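Local coordinates for hypothetical protein XAC2396 (PDB 2G3W) that is of unknown function but has a compact fold built around a variation of the PD-(D/E)XK nuclease motif, at residues His25-Ala30 with Leu45-Phe50; Glu35-Leu40 with Ala144-Gly149. All blocks are in the same frame, centred on the assembly; numbering follows the deposited sequence.

In the fold
Both contacts pack helix 37-49 against another part of the chain, interaction 1 near its C-terminal end and interaction 2 at its first turn, with centres about 12 Å apart. Both are partly buried. Interaction 1 sets the helix against the edge strand 21-31 and lies nearer the centre of the chain, about 9 Å from it; a phenylalanine ring works there against a leucine and a histidine. Interaction 2, about 14 Å from that centre, brings in the loop before strand 149-157, where an isoleucine touches an aspartate as well as a leucine, with charged groups close by. Leu-29, in the strand segment of interaction 1, packs on Leu-40 of interaction 2.

Interaction 1. Residues His25-Ala30 with Leu45-Phe50; sequences HSLTLA and LAFALF
Phe-47 reaches from helix 37-49 to strand 21-31 and meets two side chains there, Leu-27 over one face of its ring and His-25 at its edge. From CB, with CG anti to the backbone N (chi1 -169°), the ring is carried off the helix toward the strand. Leu-27 CD1 sits over one face of the Phe-47 ring, displaced toward its CG and CD1: Phe-47 CG is 3.8 Å and Phe-47 CD1 3.7 Å from Leu-27 CD1. Leu-27 CD1 stands 3.9 Å from the Phe-47 ring centroid, close to the ring normal, which makes a CH-pi contact. Farther out, the other methyl of the same leucine takes over, Leu-27 CD2 lying 3.7 Å from Phe-47 CZ and also touching CE2. The two side chains approach from opposite directions, and the leucine fork spans the ring, CD1 nearer its root and CD2 its tip.

This is helix-on-sheet packing: strand 21-31 is an outermost strand of the chain's mixed sheet, hydrogen-bonded to strand 6-16, and His-25 and Leu-27, two residues apart, both point toward the helix. The setting is a compact fold organised around a variant of the PD-(D/E)XK nuclease motif.

At the outer edge Phe-47 CE1 comes over one face of the His-25 imidazole, 3.7 Å from His-25 ND1, and Phe-47 CZ is 3.9 Å from the same nitrogen. The pair is T-shaped, with ring centroids 5.3 Å apart, planes at 72° and the phenylalanine supplying the edge. At the other end of the imidazole, His-25 NE2 is hydrogen-bonded to the hydroxyl of Tyr-21, which should help to fix the face offered to Phe-47. Phe-57 also meets the Phe-47 ring, while Leu-44 packs on Leu-27.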
# COMPACT_ATOMS: atom_id res chain seq x y z
N HIS A 25 12.17 1.10 23.88
CA HIS A 25 11.29 2.12 24.43
C HIS A 25 10.63 1.68 25.73
O HIS A 25 9.93 0.67 25.77
CB HIS A 25 10.20 2.49 23.41
CG HIS A 25 10.73 3.19 22.21
ND1 HIS A 25 10.87 4.56 22.15
CD2 HIS A 25 11.22 2.71 21.04
CE1 HIS A 25 11.37 4.90 20.97
NE2 HIS A 25 11.59 3.79 20.28
N SER A 26 10.87 2.47 26.77
CA SER A 26 10.20 2.33 28.05
C SER A 26 9.03 3.29 28.08
O SER A 26 9.22 4.51 28.17
CB SER A 26 11.18 2.65 29.18
OG SER A 26 10.61 2.35 30.42
N LEU A 27 7.82 2.74 28.00
CA LEU A 27 6.62 3.56 27.88
C LEU A 27 5.69 3.45 29.10
O LEU A 27 5.70 2.45 29.80
CB LEU A 27 5.83 3.14 26.63
CG LEU A 27 6.57 3.27 25.29
CD1 LEU A 27 5.64 2.85 24.20
CD2 LEU A 27 7.09 4.68 25.03
N THR A 28 4.89 4.50 29.27
CA THR A 28 3.83 4.61 30.25
C THR A 28 2.60 5.07 29.51
O THR A 28 2.68 6.02 28.70
CB THR A 28 4.27 5.65 31.31
OG1 THR A 28 5.03 4.97 32.32
CG2 THR A 28 3.09 6.39 31.94
N LEU A 29 1.48 4.37 29.73
CA LEU A 29 0.20 4.69 29.08
C LEU A 29 -0.88 4.81 30.11
O LEU A 29 -1.08 3.89 30.90
CB LEU A 29 -0.21 3.62 28.04
CG LEU A 29 0.63 3.37 26.81
CD1 LEU A 29 1.68 2.30 27.14
CD2 LEU A 29 -0.29 2.90 25.68
N ALA A 30 -1.54 5.97 30.12
CA ALA A 30 -2.68 6.18 31.01
C ALA A 30 -3.90 5.68 30.26
O ALA A 30 -4.23 6.22 29.23
CB ALA A 30 -2.85 7.65 31.35
N LEU A 45 0.49 -0.54 19.84
CA LEU A 45 0.91 -0.98 18.50
C LEU A 45 1.26 0.23 17.59
O LEU A 45 2.23 0.17 16.82
CB LEU A 45 -0.17 -1.90 17.86
CG LEU A 45 0.05 -2.32 16.40
CD1 LEU A 45 1.29 -3.13 16.19
CD2 LEU A 45 -1.18 -3.06 15.86
N ALA A 46 0.45 1.29 17.66
CA ALA A 46 0.66 2.49 16.84
C ALA A 46 1.99 3.15 17.15
O ALA A 46 2.73 3.56 16.25
CB ALA A 46 -0.47 3.49 17.02
N PHE A 47 2.30 3.24 18.44
CA PHE A 47 3.59 3.73 18.83
C PHE A 47 4.69 2.89 18.16
O PHE A 47 5.62 3.44 17.55
CB PHE A 47 3.72 3.79 20.37
CG PHE A 47 4.94 4.55 20.83
CD1 PHE A 47 6.18 3.99 20.69
CD2 PHE A 47 4.83 5.84 21.35
CE1 PHE A 47 7.35 4.68 21.08
CE2 PHE A 47 6.00 6.54 21.77
CZ PHE A 47 7.24 5.96 21.61
N ALA A 48 4.57 1.57 18.21
CA ALA A 48 5.58 0.69 17.62
C ALA A 48 5.68 0.84 16.11
O ALA A 48 6.80 0.72 15.56
CB ALA A 48 5.32 -0.76 18.01
N LEU A 49 4.56 1.06 15.43
CA LEU A 49 4.59 1.26 13.97
C LEU A 49 5.31 2.56 13.55
O LEU A 49 5.89 2.63 12.48
CB LEU A 49 3.18 1.19 13.36
CG LEU A 49 2.42 -0.14 13.52
CD1 LEU A 49 1.04 -0.09 12.85
CD2 LEU A 49 3.27 -1.29 12.96
N PHE A 50 5.29 3.56 14.43
CA PHE A 50 5.78 4.89 14.10
C PHE A 50 6.88 5.39 15.04
O PHE A 50 7.15 6.58 15.09
CB PHE A 50 4.59 5.87 14.10
CG PHE A 50 3.65 5.63 12.97
CD1 PHE A 50 3.98 6.08 11.69
CD2 PHE A 50 2.51 4.87 13.14
CE1 PHE A 50 3.18 5.80 10.64
CE2 PHE A 50 1.70 4.59 12.09
CZ PHE A 50 2.02 5.07 10.83

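Interaction 2. Residues Glu35-Leu40 with Ala144-Gly149; sequences ETDERL and ALIQRG. With ACT (acetate ion), chain C.
Ile-146 sends both ends of its branched side chain to the first turn of helix 37-49. Ile-146 CD1 lies 3.7 Å from Leu-40 CD2, an apolar contact, and 3.8 Å from Asp-37 OD1. The other branch comes up to the carboxylate instead, Ile-146 CG2 lying 3.5 Å from Asp-37 OD2, and the isoleucine crosses each of its two partners at about a right angle. With CG1 anti to the backbone N (chi1 -157°) and the chain extended through chi2, CD1 reaches between the two helix residues, which lie three positions apart and both point toward the loop. The carboxylate set beside these methyls finds a polar partner in Gln-31, whose NE2 is hydrogen-bonded to Asp-37 OD1; Arg-8 forms a long, weak ion pair with the same oxygen.

Residues just before the helix and in its first turn shape its start. Thr-36 is the N-cap: Thr-36 OG1 accepts from Arg-39 N at 3.0 Å in a fairly straight bond of 164°. Arg-39 also turns back to Glu-35, forming a salt bridge from Arg-39 NH1 to Glu-35 OE2 at 3.1 Å, although the hydrogen bond within it is weak and bent. Glu-35 OE2 has a second cationic partner in Arg-43, and Arg-39 pairs through NH2 with Asp-68.

Away from the helix, Arg-148 NH2 donates to acetate O at 3.1 Å, the anion, probably from the crystallisation liquor, lying at the guanidinium edge. The arrangement is a side-chain N-capped helix start, packed against the loop that leads from helix 136-143 into sheet strand 149-157.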
# COMPACT_ATOMS: atom_id res chain seq x y z
N GLU A 35 -11.61 4.06 27.49
CA GLU A 35 -10.73 3.38 26.52
C GLU A 35 -10.67 1.90 26.82
O GLU A 35 -10.29 1.50 27.92
CB GLU A 35 -9.32 3.99 26.58
CG GLU A 35 -8.28 3.36 25.63
CD GLU A 35 -6.99 4.17 25.62
OE1 GLU A 35 -6.65 4.69 26.70
OE2 GLU A 35 -6.31 4.30 24.56
N THR A 36 -11.04 1.08 25.84
CA THR A 36 -11.04 -0.39 26.02
C THR A 36 -9.61 -0.89 26.04
O THR A 36 -8.69 -0.20 25.56
CB THR A 36 -11.74 -1.13 24.86
OG1 THR A 36 -11.17 -0.72 23.60
CG2 THR A 36 -13.25 -0.88 24.87
N ASP A 37 -9.43 -2.11 26.56
CA ASP A 37 -8.13 -2.80 26.45
C ASP A 37 -7.64 -2.92 25.01
O ASP A 37 -6.46 -2.68 24.72
CB ASP A 37 -8.25 -4.19 27.07
CG ASP A 37 -8.43 -4.15 28.56
OD1 ASP A 37 -8.36 -3.07 29.20
OD2 ASP A 37 -8.63 -5.23 29.12
N GLU A 38 -8.54 -3.29 24.11
CA GLU A 38 -8.25 -3.33 22.68
C GLU A 38 -7.71 -1.97 22.16
O GLU A 38 -6.68 -1.94 21.51
CB GLU A 38 -9.51 -3.71 21.89
CG GLU A 38 -9.33 -3.72 20.37
CD GLU A 38 -10.59 -4.17 19.59
OE1 GLU A 38 -11.69 -4.21 20.17
OE2 GLU A 38 -10.48 -4.50 18.39
N ARG A 39 -8.41 -0.87 22.42
CA ARG A 39 -7.96 0.47 21.94
C ARG A 39 -6.61 0.80 22.54
O ARG A 39 -5.73 1.31 21.83
CB ARG A 39 -8.93 1.58 22.34
CG ARG A 39 -8.69 2.89 21.56
CD ARG A 39 -9.69 3.94 22.02
NE ARG A 39 -9.57 5.17 21.25
CZ ARG A 39 -8.57 6.05 21.36
NH1 ARG A 39 -7.58 5.85 22.25
NH2 ARG A 39 -8.58 7.14 20.59
N LEU A 40 -6.42 0.51 23.83
CA LEU A 40 -5.10 0.77 24.44
C LEU A 40 -3.98 0.02 23.71
O LEU A 40 -2.89 0.57 23.44
CB LEU A 40 -5.10 0.43 25.95
CG LEU A 40 -3.80 0.99 26.51
CD1 LEU A 40 -4.03 2.08 27.48
CD2 LEU A 40 -2.86 -0.09 27.03
N ALA A 144 -6.29 -8.76 24.38
CA ALA A 144 -6.32 -9.80 25.42
C ALA A 144 -4.94 -10.01 26.05
O ALA A 144 -4.83 -10.67 27.09
CB ALA A 144 -6.88 -11.12 24.86
N LEU A 145 -3.90 -9.47 25.42
CA LEU A 145 -2.54 -9.62 25.94
C LEU A 145 -2.15 -8.47 26.88
O LEU A 145 -1.01 -8.42 27.36
CB LEU A 145 -1.52 -9.70 24.79
CG LEU A 145 -1.62 -10.90 23.82
CD1 LEU A 145 -0.49 -10.88 22.83
CD2 LEU A 145 -1.62 -12.24 24.55
N ILE A 146 -3.10 -7.57 27.14
CA ILE A 146 -2.86 -6.43 28.02
C ILE A 146 -2.46 -6.88 29.46
O ILE A 146 -2.99 -7.84 30.00
CB ILE A 146 -4.06 -5.47 28.05
CG1 ILE A 146 -3.63 -4.06 28.48
CG2 ILE A 146 -5.18 -6.01 28.95
CD1 ILE A 146 -4.73 -3.05 28.23
N GLN A 147 -1.49 -6.18 30.03
CA GLN A 147 -1.08 -6.40 31.42
C GLN A 147 -0.71 -5.05 32.01
O GLN A 147 -0.60 -4.09 31.29
CB GLN A 147 0.12 -7.34 31.49
CG GLN A 147 -0.12 -8.72 30.87
CD GLN A 147 1.08 -9.62 31.04
OE1 GLN A 147 0.97 -10.72 31.56
NE2 GLN A 147 2.24 -9.14 30.62
N ARG A 148 -0.53 -4.96 33.33
CA ARG A 148 -0.11 -3.69 33.93
C ARG A 148 1.35 -3.38 33.60
O ARG A 148 1.71 -2.24 33.40
CB ARG A 148 -0.33 -3.71 35.45
CG ARG A 148 -1.78 -3.77 35.85
CD ARG A 148 -2.44 -2.42 35.77
NE ARG A 148 -3.75 -2.46 36.40
CZ ARG A 148 -4.08 -1.82 37.52
NH1 ARG A 148 -5.32 -1.94 37.99
NH2 ARG A 148 -3.20 -1.04 38.15
N GLY A 149 2.18 -4.42 33.55
CA GLY A 149 3.60 -4.27 33.17
C GLY A 149 3.93 -5.16 31.99
O GLY A 149 4.04 -6.37 32.14
C ACT C . 0.83 -0.42 37.39
O ACT C . -0.38 -0.03 37.41
OXT ACT C . 1.20 -1.13 38.36
CH3 ACT C . 1.77 -0.10 36.26